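PDB 4GXW: adenosine deaminase from Burkholderia ambifaria, which probably removes the amino group from adenine or a related purine by hydrolysis, using a bound zinc ion in an amidohydrolase barrel. Local coordinates for residues 40-44 with 45-49; 126-130 with 131-135; 192-196 with 197-201; 306-310 with 311-315. One frame throughout, in Å; residues are numbered along the deposited sequence.

Contact 1 of 4, residues 40-44 with 45-49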
loop_
_atom_site.group_PDB
_atom_site.type_symbol
_atom_site.label_atom_id
_atom_site.label_comp_id
_atom_site.label_asym_id
_atom_site.label_seq_id
_atom_site.Cartn_x
_atom_site.Cartn_y
_atom_site.Cartn_z
ATOM N N GLY A 40 1.367 -9.414 -1.687
ATOM C CA GLY A 40 0.056 -9.178 -2.280
ATOM C C GLY A 40 0.116 -8.667 -3.715
ATOM O O GLY A 40 -0.903 -8.253 -4.288
ATOM N N ALA A 41 1.319 -8.687 -4.288
ATOM C CA ALA A 41 1.566 -8.201 -5.644
ATOM C C ALA A 41 2.176 -9.283 -6.529
ATOM O O ALA A 41 2.744 -8.980 -7.570
ATOM C CB ALA A 41 2.470 -6.974 -5.620
ATOM N N VAL A 42 2.076 -10.543 -6.116
ATOM C CA VAL A 42 2.587 -11.631 -6.938
ATOM C C VAL A 42 1.638 -11.910 -8.102
ATOM O O VAL A 42 0.435 -12.101 -7.898
ATOM C CB VAL A 42 2.800 -12.908 -6.090
ATOM C CG1 VAL A 42 3.312 -14.043 -6.951
ATOM C CG2 VAL A 42 3.771 -12.620 -4.942
ATOM N N ARG A 43 2.175 -11.930 -9.320
ATOM C CA ARG A 43 1.354 -12.216 -10.497
ATOM C C ARG A 43 0.838 -13.650 -10.438
ATOM O O ARG A 43 1.561 -14.554 -10.009
ATOM C CB ARG A 43 2.166 -12.021 -11.776
ATOM C CG ARG A 43 2.682 -10.607 -11.995
ATOM C CD ARG A 43 3.566 -10.561 -13.227
ATOM N NE ARG A 43 4.276 -9.293 -13.351
ATOM C CZ ARG A 43 5.339 -9.109 -14.119
ATOM N NH1 ARG A 43 5.818 -10.105 -14.859
ATOM N NH2 ARG A 43 5.931 -7.927 -14.148
ATOM N N HIS A 44 -0.399 -13.855 -10.880
ATOM C CA HIS A 44 -0.995 -15.188 -10.866
ATOM C C HIS A 44 -0.074 -16.239 -11.481
ATOM O O HIS A 44 0.132 -17.307 -10.903
ATOM C CB HIS A 44 -2.341 -15.177 -11.593
ATOM C CG HIS A 44 -2.962 -16.532 -11.733
ATOM N ND1 HIS A 44 -2.656 -17.386 -12.772
ATOM C CD2 HIS A 44 -3.864 -17.184 -10.964
ATOM C CE1 HIS A 44 -3.349 -18.503 -12.638
ATOM N NE2 HIS A 44 -4.087 -18.408 -11.547
ATOM N N ASP A 45 0.509 -15.933 -12.635
ATOM C CA ASP A 45 1.338 -16.925 -13.312
ATOM C C ASP A 45 2.693 -17.162 -12.625
ATOM O O ASP A 45 3.286 -18.239 -12.744
ATOM C CB ASP A 45 1.503 -16.570 -14.791
ATOM C CG ASP A 45 0.193 -16.652 -15.559
ATOM O OD1 ASP A 45 -0.820 -17.125 -14.996
ATOM O OD2 ASP A 45 0.173 -16.246 -16.739
ATOM N N THR A 46 3.175 -16.167 -11.897
ATOM C CA THR A 46 4.375 -16.369 -11.093
ATOM C C THR A 46 4.060 -17.227 -9.866
ATOM O O THR A 46 4.867 -18.067 -9.466
ATOM C CB THR A 46 5.019 -15.029 -10.702
ATOM O OG1 THR A 46 5.425 -14.365 -11.903
ATOM C CG2 THR A 46 6.232 -15.244 -9.811
ATOM N N PHE A 47 2.873 -17.021 -9.296
ATOM C CA PHE A 47 2.374 -17.853 -8.200
ATOM C C PHE A 47 2.334 -19.318 -8.656
ATOM O O PHE A 47 2.777 -20.217 -7.934
ATOM C CB PHE A 47 0.983 -17.362 -7.770
ATOM C CG PHE A 47 0.554 -17.827 -6.397
ATOM C CD1 PHE A 47 0.105 -19.122 -6.192
ATOM C CD2 PHE A 47 0.559 -16.948 -5.321
ATOM C CE1 PHE A 47 -0.302 -19.544 -4.928
ATOM C CE2 PHE A 47 0.153 -17.364 -4.058
ATOM C CZ PHE A 47 -0.277 -18.659 -3.864
ATOM N N VAL A 48 1.814 -19.547 -9.861
ATOM C CA VAL A 48 1.791 -20.879 -10.464
ATOM C C VAL A 48 3.191 -21.482 -10.592
ATOM O O VAL A 48 3.416 -22.629 -10.199
ATOM C CB VAL A 48 1.091 -20.840 -11.838
ATOM C CG1 VAL A 48 1.315 -22.136 -12.609
ATOM C CG2 VAL A 48 -0.390 -20.568 -11.649
ATOM N N ALA A 49 4.133 -20.703 -11.119
ATOM C CA ALA A 49 5.501 -21.176 -11.320
ATOM C C ALA A 49 6.153 -21.553 -10.000
ATOM O O ALA A 49 6.817 -22.589 -9.897
ATOM C CB ALA A 49 6.329 -20.120 -12.031
#

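Contact 2 of 4, residues 126-130 with 131-135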
loop_
_atom_site.group_PDB
_atom_site.type_symbol
_atom_site.label_atom_id
_atom_site.label_comp_id
_atom_site.label_asym_id
_atom_site.label_seq_id
_atom_site.Cartn_x
_atom_site.Cartn_y
_atom_site.Cartn_z
ATOM N N SER A 126 9.792 -19.504 6.032
ATOM C CA SER A 126 10.451 -19.932 4.795
ATOM C C SER A 126 11.857 -20.470 5.044
ATOM O O SER A 126 12.369 -21.251 4.249
ATOM C CB SER A 126 10.509 -18.799 3.766
ATOM O OG SER A 126 9.262 -18.144 3.638
ATOM N N GLY A 127 12.479 -20.049 6.144
ATOM C CA GLY A 127 13.825 -20.490 6.487
ATOM C C GLY A 127 14.907 -19.890 5.602
ATOM O O GLY A 127 15.895 -20.552 5.271
ATOM N N ILE A 128 14.699 -18.645 5.189
ATOM C CA ILE A 128 15.686 -17.913 4.404
ATOM C C ILE A 128 16.305 -16.839 5.291
ATOM O O ILE A 128 15.595 -15.987 5.820
ATOM C CB ILE A 128 15.038 -17.243 3.185
ATOM C CG1 ILE A 128 14.391 -18.301 2.281
ATOM C CG2 ILE A 128 16.069 -16.436 2.410
ATOM C CD1 ILE A 128 13.558 -17.715 1.150
ATOM N N PRO A 129 17.629 -16.890 5.488
ATOM C CA PRO A 129 18.274 -15.912 6.373
ATOM C C PRO A 129 18.006 -14.469 5.951
ATOM O O PRO A 129 17.947 -14.174 4.742
ATOM C CB PRO A 129 19.762 -16.240 6.226
ATOM C CG PRO A 129 19.782 -17.702 5.888
ATOM C CD PRO A 129 18.573 -17.917 5.009
ATOM N N TYR A 130 17.831 -13.593 6.942
ATOM C CA TYR A 130 17.511 -12.192 6.690
ATOM C C TYR A 130 18.459 -11.565 5.664
ATOM O O TYR A 130 18.022 -10.911 4.719
ATOM C CB TYR A 130 17.541 -11.340 7.978
ATOM C CG TYR A 130 17.103 -9.931 7.683
ATOM C CD1 TYR A 130 18.015 -8.965 7.266
ATOM C CD2 TYR A 130 15.763 -9.577 7.748
ATOM C CE1 TYR A 130 17.614 -7.693 6.937
ATOM C CE2 TYR A 130 15.345 -8.301 7.426
ATOM C CZ TYR A 130 16.268 -7.362 7.012
ATOM O OH TYR A 130 15.832 -6.096 6.681
ATOM N N ALA A 131 19.758 -11.730 5.885
ATOM C CA ALA A 131 20.760 -11.063 5.055
ATOM C C ALA A 131 20.603 -11.422 3.582
ATOM O O ALA A 131 20.703 -10.564 2.705
ATOM C CB ALA A 131 22.165 -11.395 5.541
ATOM N N ASP A 132 20.341 -12.697 3.315
ATOM C CA ASP A 132 20.152 -13.160 1.944
ATOM C C ASP A 132 18.836 -12.678 1.355
ATOM O O ASP A 132 18.767 -12.317 0.186
ATOM C CB ASP A 132 20.235 -14.685 1.881
ATOM C CG ASP A 132 21.567 -15.210 2.355
ATOM O OD1 ASP A 132 22.592 -14.558 2.055
ATOM O OD2 ASP A 132 21.591 -16.264 3.018
ATOM N N ALA A 133 17.791 -12.673 2.177
ATOM C CA ALA A 133 16.484 -12.218 1.717
ATOM C C ALA A 133 16.517 -10.734 1.356
ATOM O O ALA A 133 16.051 -10.331 0.285
ATOM C CB ALA A 133 15.429 -12.488 2.775
ATOM N N GLN A 134 17.063 -9.910 2.245
ATOM C CA GLN A 134 17.123 -8.475 1.985
ATOM C C GLN A 134 17.988 -8.179 0.762
ATOM O O GLN A 134 17.621 -7.351 -0.068
ATOM C CB GLN A 134 17.624 -7.685 3.203
ATOM C CG GLN A 134 17.397 -6.185 3.030
ATOM C CD GLN A 134 18.189 -5.336 3.992
ATOM O OE1 GLN A 134 17.703 -4.955 5.063
ATOM N NE2 GLN A 134 19.409 -5.010 3.607
ATOM N N ALA A 135 19.127 -8.859 0.644
ATOM C CA ALA A 135 19.992 -8.635 -0.508
ATOM C C ALA A 135 19.265 -8.951 -1.812
ATOM O O ALA A 135 19.410 -8.239 -2.801
ATOM C CB ALA A 135 21.272 -9.450 -0.393
#

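Contact 3 of 4, residues 192-196 with 197-201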
loop_
_atom_site.group_PDB
_atom_site.type_symbol
_atom_site.label_atom_id
_atom_site.label_comp_id
_atom_site.label_asym_id
_atom_site.label_seq_id
_atom_site.Cartn_x
_atom_site.Cartn_y
_atom_site.Cartn_z
ATOM N N ASN A 192 -6.851 -6.826 15.244
ATOM C CA ASN A 192 -7.698 -7.176 16.384
ATOM C C ASN A 192 -6.898 -7.812 17.519
ATOM O O ASN A 192 -6.157 -8.768 17.294
ATOM C CB ASN A 192 -8.793 -8.161 15.963
ATOM C CG ASN A 192 -9.562 -7.705 14.741
ATOM O OD1 ASN A 192 -8.991 -7.535 13.664
ATOM N ND2 ASN A 192 -10.874 -7.538 14.895
ATOM N N ASP A 193 -7.047 -7.265 18.720
ATOM C CA ASP A 193 -6.398 -7.806 19.918
ATOM C C ASP A 193 -4.865 -7.752 19.925
ATOM O O ASP A 193 -4.233 -8.336 20.813
ATOM C CB ASP A 193 -6.867 -9.244 20.183
ATOM C CG ASP A 193 -8.369 -9.350 20.279
ATOM O OD1 ASP A 193 -8.968 -8.569 21.046
ATOM O OD2 ASP A 193 -8.956 -10.194 19.569
ATOM N N ARG A 194 -4.274 -7.054 18.959
ATOM C CA ARG A 194 -2.824 -6.899 18.881
ATOM C C ARG A 194 -2.505 -5.413 18.740
ATOM O O ARG A 194 -2.059 -4.946 17.684
ATOM C CB ARG A 194 -2.235 -7.701 17.714
ATOM C CG ARG A 194 -2.612 -9.178 17.709
ATOM C CD ARG A 194 -2.076 -9.902 18.932
ATOM N NE ARG A 194 -0.625 -10.054 18.867
ATOM C CZ ARG A 194 0.117 -10.571 19.837
ATOM N NH1 ARG A 194 -0.443 -10.978 20.968
ATOM N NH2 ARG A 194 1.430 -10.672 19.679
ATOM N N PRO A 195 -2.739 -4.647 19.810
ATOM C CA PRO A 195 -2.698 -3.187 19.692
ATOM C C PRO A 195 -1.276 -2.652 19.505
ATOM O O PRO A 195 -0.299 -3.306 19.886
ATOM C CB PRO A 195 -3.306 -2.722 21.015
ATOM C CG PRO A 195 -2.950 -3.798 21.965
ATOM C CD PRO A 195 -3.090 -5.074 21.175
ATOM N N PRO A 196 -1.159 -1.451 18.931
ATOM C CA PRO A 196 0.169 -0.945 18.554
ATOM C C PRO A 196 1.138 -0.749 19.723
ATOM O O PRO A 196 2.341 -0.949 19.528
ATOM C CB PRO A 196 -0.150 0.382 17.849
ATOM C CG PRO A 196 -1.519 0.772 18.369
ATOM C CD PRO A 196 -2.242 -0.533 18.528
ATOM N N GLU A 197 0.635 -0.387 20.899
ATOM C CA GLU A 197 1.514 -0.184 22.045
ATOM C C GLU A 197 2.247 -1.453 22.493
ATOM O O GLU A 197 3.264 -1.385 23.170
ATOM C CB GLU A 197 0.763 0.466 23.215
ATOM C CG GLU A 197 -0.341 -0.378 23.844
ATOM C CD GLU A 197 -1.717 -0.174 23.228
ATOM O OE1 GLU A 197 -1.815 0.227 22.037
ATOM O OE2 GLU A 197 -2.717 -0.441 23.945
ATOM N N LEU A 198 1.732 -2.617 22.101
ATOM C CA LEU A 198 2.407 -3.871 22.397
ATOM C C LEU A 198 3.828 -3.891 21.818
ATOM O O LEU A 198 4.721 -4.553 22.356
ATOM C CB LEU A 198 1.581 -5.038 21.841
ATOM C CG LEU A 198 2.038 -6.475 22.073
ATOM C CD1 LEU A 198 2.184 -6.740 23.571
ATOM C CD2 LEU A 198 1.044 -7.451 21.434
ATOM N N PHE A 199 4.015 -3.136 20.736
ATOM C CA PHE A 199 5.247 -3.130 19.942
ATOM C C PHE A 199 6.088 -1.871 20.160
ATOM O O PHE A 199 6.888 -1.479 19.304
ATOM C CB PHE A 199 4.882 -3.332 18.465
ATOM C CG PHE A 199 4.131 -4.609 18.242
ATOM C CD1 PHE A 199 4.822 -5.800 18.080
ATOM C CD2 PHE A 199 2.743 -4.645 18.300
ATOM C CE1 PHE A 199 4.150 -7.000 17.935
ATOM C CE2 PHE A 199 2.062 -5.847 18.151
ATOM C CZ PHE A 199 2.766 -7.022 17.965
ATOM N N TRP A 200 5.931 -1.257 21.330
ATOM C CA TRP A 200 6.645 -0.026 21.649
ATOM C C TRP A 200 8.159 -0.185 21.506
ATOM O O TRP A 200 8.843 0.737 21.055
ATOM C CB TRP A 200 6.298 0.467 23.067
ATOM C CG TRP A 200 6.800 -0.411 24.168
ATOM C CD1 TRP A 200 6.121 -1.426 24.784
ATOM C CD2 TRP A 200 8.086 -0.353 24.802
ATOM N NE1 TRP A 200 6.909 -2.005 25.747
ATOM C CE2 TRP A 200 8.121 -1.366 25.779
ATOM C CE3 TRP A 200 9.216 0.460 24.633
ATOM C CZ2 TRP A 200 9.244 -1.593 26.586
ATOM C CZ3 TRP A 200 10.318 0.238 25.426
ATOM C CH2 TRP A 200 10.332 -0.783 26.392
ATOM N N LYS A 201 8.694 -1.337 21.892
ATOM C CA LYS A 201 10.144 -1.500 21.901
ATOM C C LYS A 201 10.759 -1.450 20.503
ATOM O O LYS A 201 11.786 -0.791 20.284
ATOM C CB LYS A 201 10.525 -2.791 22.623
ATOM C CG LYS A 201 11.990 -2.895 22.980
ATOM C CD LYS A 201 12.240 -4.102 23.875
ATOM C CE LYS A 201 13.711 -4.325 24.087
ATOM N NZ LYS A 201 13.884 -5.564 24.871
#

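Contact 4 of 4, residues 306-310 with 311-315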
loop_
_atom_site.group_PDB
_atom_site.type_symbol
_atom_site.label_atom_id
_atom_site.label_comp_id
_atom_site.label_asym_id
_atom_site.label_seq_id
_atom_site.Cartn_x
_atom_site.Cartn_y
_atom_site.Cartn_z
ATOM N N HIS A 306 -6.320 -8.077 -4.864
ATOM C CA HIS A 306 -7.493 -7.202 -4.876
ATOM C C HIS A 306 -7.966 -6.915 -6.299
ATOM O O HIS A 306 -9.017 -6.309 -6.488
ATOM C CB HIS A 306 -7.186 -5.863 -4.203
ATOM C CG HIS A 306 -7.140 -5.920 -2.706
ATOM N ND1 HIS A 306 -7.236 -4.784 -1.928
ATOM C CD2 HIS A 306 -7.001 -6.956 -1.848
ATOM C CE1 HIS A 306 -7.156 -5.124 -0.653
ATOM N NE2 HIS A 306 -7.015 -6.434 -0.576
ATOM N N LYS A 307 -7.180 -7.332 -7.289
ATOM C CA LYS A 307 -7.469 -7.045 -8.697
ATOM C C LYS A 307 -7.593 -5.546 -8.948
ATOM O O LYS A 307 -8.551 -5.084 -9.581
ATOM C CB LYS A 307 -8.743 -7.757 -9.168
ATOM C CG LYS A 307 -8.698 -9.274 -9.051
ATOM C CD LYS A 307 -10.015 -9.891 -9.524
ATOM C CE LYS A 307 -10.028 -11.402 -9.341
ATOM N NZ LYS A 307 -11.353 -12.011 -9.649
ATOM N N VAL A 308 -6.622 -4.786 -8.457
ATOM C CA VAL A 308 -6.600 -3.344 -8.654
ATOM C C VAL A 308 -5.174 -2.871 -8.933
ATOM O O VAL A 308 -4.256 -3.162 -8.168
ATOM C CB VAL A 308 -7.247 -2.601 -7.439
ATOM C CG1 VAL A 308 -6.474 -2.858 -6.135
ATOM C CG2 VAL A 308 -7.398 -1.105 -7.708
ATOM N N ASN A 309 -4.981 -2.174 -10.047
ATOM C CA ASN A 309 -3.674 -1.588 -10.356
ATOM C C ASN A 309 -3.665 -0.102 -9.930
ATOM O O ASN A 309 -4.723 0.435 -9.564
ATOM C CB ASN A 309 -3.306 -1.827 -11.832
ATOM C CG ASN A 309 -4.205 -1.082 -12.796
ATOM O OD1 ASN A 309 -4.472 0.108 -12.618
ATOM N ND2 ASN A 309 -4.670 -1.777 -13.840
ATOM N N PRO A 310 -2.491 0.570 -9.955
ATOM C CA PRO A 310 -2.448 1.954 -9.469
ATOM C C PRO A 310 -3.398 2.888 -10.231
ATOM O O PRO A 310 -4.038 3.728 -9.595
ATOM C CB PRO A 310 -0.984 2.352 -9.681
ATOM C CG PRO A 310 -0.234 1.047 -9.493
ATOM C CD PRO A 310 -1.133 0.015 -10.140
ATOM N N SER A 311 -3.506 2.747 -11.551
ATOM C CA SER A 311 -4.427 3.586 -12.322
ATOM C C SER A 311 -5.879 3.399 -11.886
ATOM O O SER A 311 -6.658 4.360 -11.856
ATOM C CB SER A 311 -4.279 3.322 -13.826
ATOM O OG SER A 311 -2.961 3.615 -14.255
ATOM N N GLU A 312 -6.234 2.164 -11.543
ATOM C CA GLU A 312 -7.578 1.839 -11.089
ATOM C C GLU A 312 -7.862 2.352 -9.677
ATOM O O GLU A 312 -8.987 2.764 -9.377
ATOM C CB GLU A 312 -7.800 0.324 -11.158
ATOM C CG GLU A 312 -7.941 -0.226 -12.574
ATOM C CD GLU A 312 -7.975 -1.742 -12.618
ATOM O OE1 GLU A 312 -7.226 -2.379 -11.842
ATOM O OE2 GLU A 312 -8.760 -2.306 -13.417
ATOM N N ALA A 313 -6.855 2.316 -8.806
ATOM C CA ALA A 313 -7.041 2.843 -7.463
ATOM C C ALA A 313 -7.358 4.336 -7.494
ATOM O O ALA A 313 -8.262 4.802 -6.802
ATOM C CB ALA A 313 -5.817 2.546 -6.590
ATOM N N TRP A 314 -6.632 5.070 -8.332
ATOM C CA TRP A 314 -6.901 6.483 -8.547
ATOM C C TRP A 314 -8.288 6.710 -9.175
ATOM O O TRP A 314 -9.043 7.585 -8.741
ATOM C CB TRP A 314 -5.755 7.117 -9.368
ATOM C CG TRP A 314 -4.569 7.330 -8.498
ATOM C CD1 TRP A 314 -3.638 6.401 -8.140
ATOM C CD2 TRP A 314 -4.231 8.534 -7.793
ATOM N NE1 TRP A 314 -2.722 6.959 -7.274
ATOM C CE2 TRP A 314 -3.068 8.263 -7.043
ATOM C CE3 TRP A 314 -4.790 9.813 -7.734
ATOM C CZ2 TRP A 314 -2.458 9.231 -6.238
ATOM C CZ3 TRP A 314 -4.186 10.767 -6.939
ATOM C CH2 TRP A 314 -3.032 10.471 -6.202
ATOM N N GLU A 315 -8.633 5.896 -10.168
ATOM C CA GLU A 315 -9.949 5.971 -10.802
ATOM C C GLU A 315 -11.088 5.860 -9.777
ATOM O O GLU A 315 -12.031 6.653 -9.805
ATOM C CB GLU A 315 -10.089 4.872 -11.856
ATOM C CG GLU A 315 -11.496 4.754 -12.426
ATOM C CD GLU A 315 -11.629 3.644 -13.449
ATOM O OE1 GLU A 315 -10.618 3.317 -14.108
ATOM O OE2 GLU A 315 -12.748 3.090 -13.597
HETATM O O HOH W 1 -9.644 -4.607 -12.077
#

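Contact 1 of 4, residues 40-44 with 45-49
The first turn of helix 44-54, which follows the loop after strand 31-33, is where His44 and Asp45 join side chains and the backbone settles into its helical bonds. Arg43 is the N-cap residue: its O accepts from Phe47 N at 2.9 Å, and His44 O accepts from Val48 N at 3.0 Å. Between neighbours in sequence, His44 ND1 donates to Asp45 OD1 at 2.9 Å with an N-H...O angle of 170°. The oxygen sits at the edge of the imidazole, in its plane, and is met almost end-on to its C-O bond, while the carboxylate as a whole is turned 68° from the ring. The bond helps fix the rotation of the ring, with Tyr67 edge-to-face against it and a weak NE2 bond to Asp64, and ND1 must carry a hydrogen. CG of His44 is anti to the backbone N (chi1 175°), which throws the ring out beside the next turn, and there CE1 touches Val48 CG2 at 3.7 Å. On another side of the turn Val42 CG1 rests against Phe47, 3.8 Å from its N and 4.1 Å from its CB. The Phe47 ring goes on to pack on helix 77-87 and also meets Tyr67 edge-to-face. Arg43 runs outward to salt bridges with Asp104 and Glu103, and Thr46 OG1 bonds Glu100, tying the turn to helix 91-106. The arrangement is a helix N-terminus on the loop that follows the first barrel strand and the zinc ligands His35 and His37.

Contact 2 of 4, residues 126-130 with 131-135
Tyr130 and Gln134, one helical turn apart, meet at an angle: the phenol ring and the side-chain amide have planes 77° apart. Tyr130 OH donates to Gln134 OE1 at 2.7 Å, and the oxygen lies at the ring edge near its plane. The hydroxyl approaches the amide oxygen from 22° out of the carbonyl plane. Two torsions bring the groups together. Tyr130 carries CG anti to its N (chi1 -176°), which lays the ring along the helix, and Gln134 is extended beyond CG, with its CB 3.7 Å from Tyr130 CE1. Under this pair the backbone closes the same turn, Gln134 N reaching Tyr130 O at 2.8 Å. One residue earlier, Ala133 N bonds the O of Pro129, the N-cap residue, at 3.0 Å. Asp132 crosses the pyrrolidine of Pro129 at a slant, OD2 3.7 Å from CG, and Ile128 points CG2 at Ala133 CB, 4.0 Å away. The other end of the Gln134 amide is also used, NE2 donating to Asn177 O, which helps settle how the amide is turned. Helix 130-148 is thus fitted into its surroundings from several sides: Tyr130 stacks on Trp173 of helix 164-176 and packs on Pro119 and Val123 of helix 119-126, Gln134 touches Leu154 of strand 151-159, and Ile128 and Ala133 meet helix 91-106.

Contact 3 of 4, residues 192-196 with 197-201
Arg194 and Leu198 make one packing group. Leu198 CD2 lies over the centre of one face of the guanidinium, 3.6 Å from Arg194 CZ, so a methyl covers the flat of the charged group. Arg194 reaches this place by folding back on itself, with chi2 at -63° and chi3 turned the same way. Phe199 stands close by, its CZ 4.2 Å from Arg194 NH2. A second packing group joins the prolines to Glu197: its carboxylate swings back over Pro195, OE1 lying 3.5 Å from Pro195 CB, and the same oxygen is 3.6 Å from Pro196 CD. With CG of Glu197 held between the backbone N and carbonyl carbon (chi1 66°) and a further bend at chi2, the acid doubles back along the chain.

The hydrogen bonds between the two halves run through the backbone. Leu198 N donates to Pro195 O at 3.1 Å and Phe199 N to Pro196 O at 3.0 Å, i to i+3 bonds, as in a 3-10 turn. The polar end of Arg194 is satisfied beyond the turn, NE bonding Arg160 O and NH2 bonding Gln162 O, which holds the guanidinium steady under the leucine.

Phe199 and Leu198 lean on Pro164 of helix 164-176, and Pro196 packs on Asn226 and Thr229 of helix 224-232. This is a 3-10 turn, entered through Pro195 and Pro196, that runs into helix 200-208, whose N-cap is Phe199, in the strand-to-helix connection after barrel strand 184-188; Pro196 lies about 8 Å from the zinc ligand His216, side chain to side chain.

Contact 4 of 4, residues 306-310 with 311-315
Asn309 and Glu312 grip each other reciprocally at the start of helix 310-319. Glu312 N donates to Asn309 OD1 at 2.9 Å, and in return Asn309 N donates to Glu312 OE1 at 2.9 Å, using the anti lone pair of that oxygen. The two side chains cross at about a right angle, yet their amide and carboxylate planes are only 18° apart. A chi1 of 67° tucks the Asn309 amide between its own N and carbonyl carbon, which turns OD1 back over the first turn. Around this, Ala313 N bonds Asn309 O at 2.9 Å and Trp314 N bonds Pro310 O at 3.2 Å; that carbonyl oxygen also lies at the edge of the indole, in its plane, 3.1 Å from Trp314 CD1. Val308 CG2 packs beside the box, 3.8 Å from Glu312 CB.

Further out, a water donates to Glu312 OE2 and to Lys307 O, both at 2.8 Å, steadying the second carboxylate oxygen. Ser311 OG bonds His108, and Trp314 packs on Leu328 and Phe331 of helix 325-338. The pattern is a classic capping box, its Asn309 eight residues after zinc ligand Asp301.

In the fold
All four contacts are partly buried helix beginnings in the barrel's loop regions, but they are closed differently. Contact 4, its centre about 11 Å from the chain's centre, is closed by a reciprocal side-chain-to-backbone capping box besides its backbone bonds; contacts 1 and 2 add one side-chain bond, histidine to aspartate and tyrosine to glutamine. Contact 3 packs charged groups against apolar ones. Contacts 1 and 4 come within about 5 Å at their nearest atoms, and Thr304, in helix 303-306 just before contact 4, bonds the loop of contact 1. Contacts 1 and 2 both lean on helix 91-106, contacts 2 and 3 on helix 164-176. These last two lie further out, contact 2 with three exposed residues.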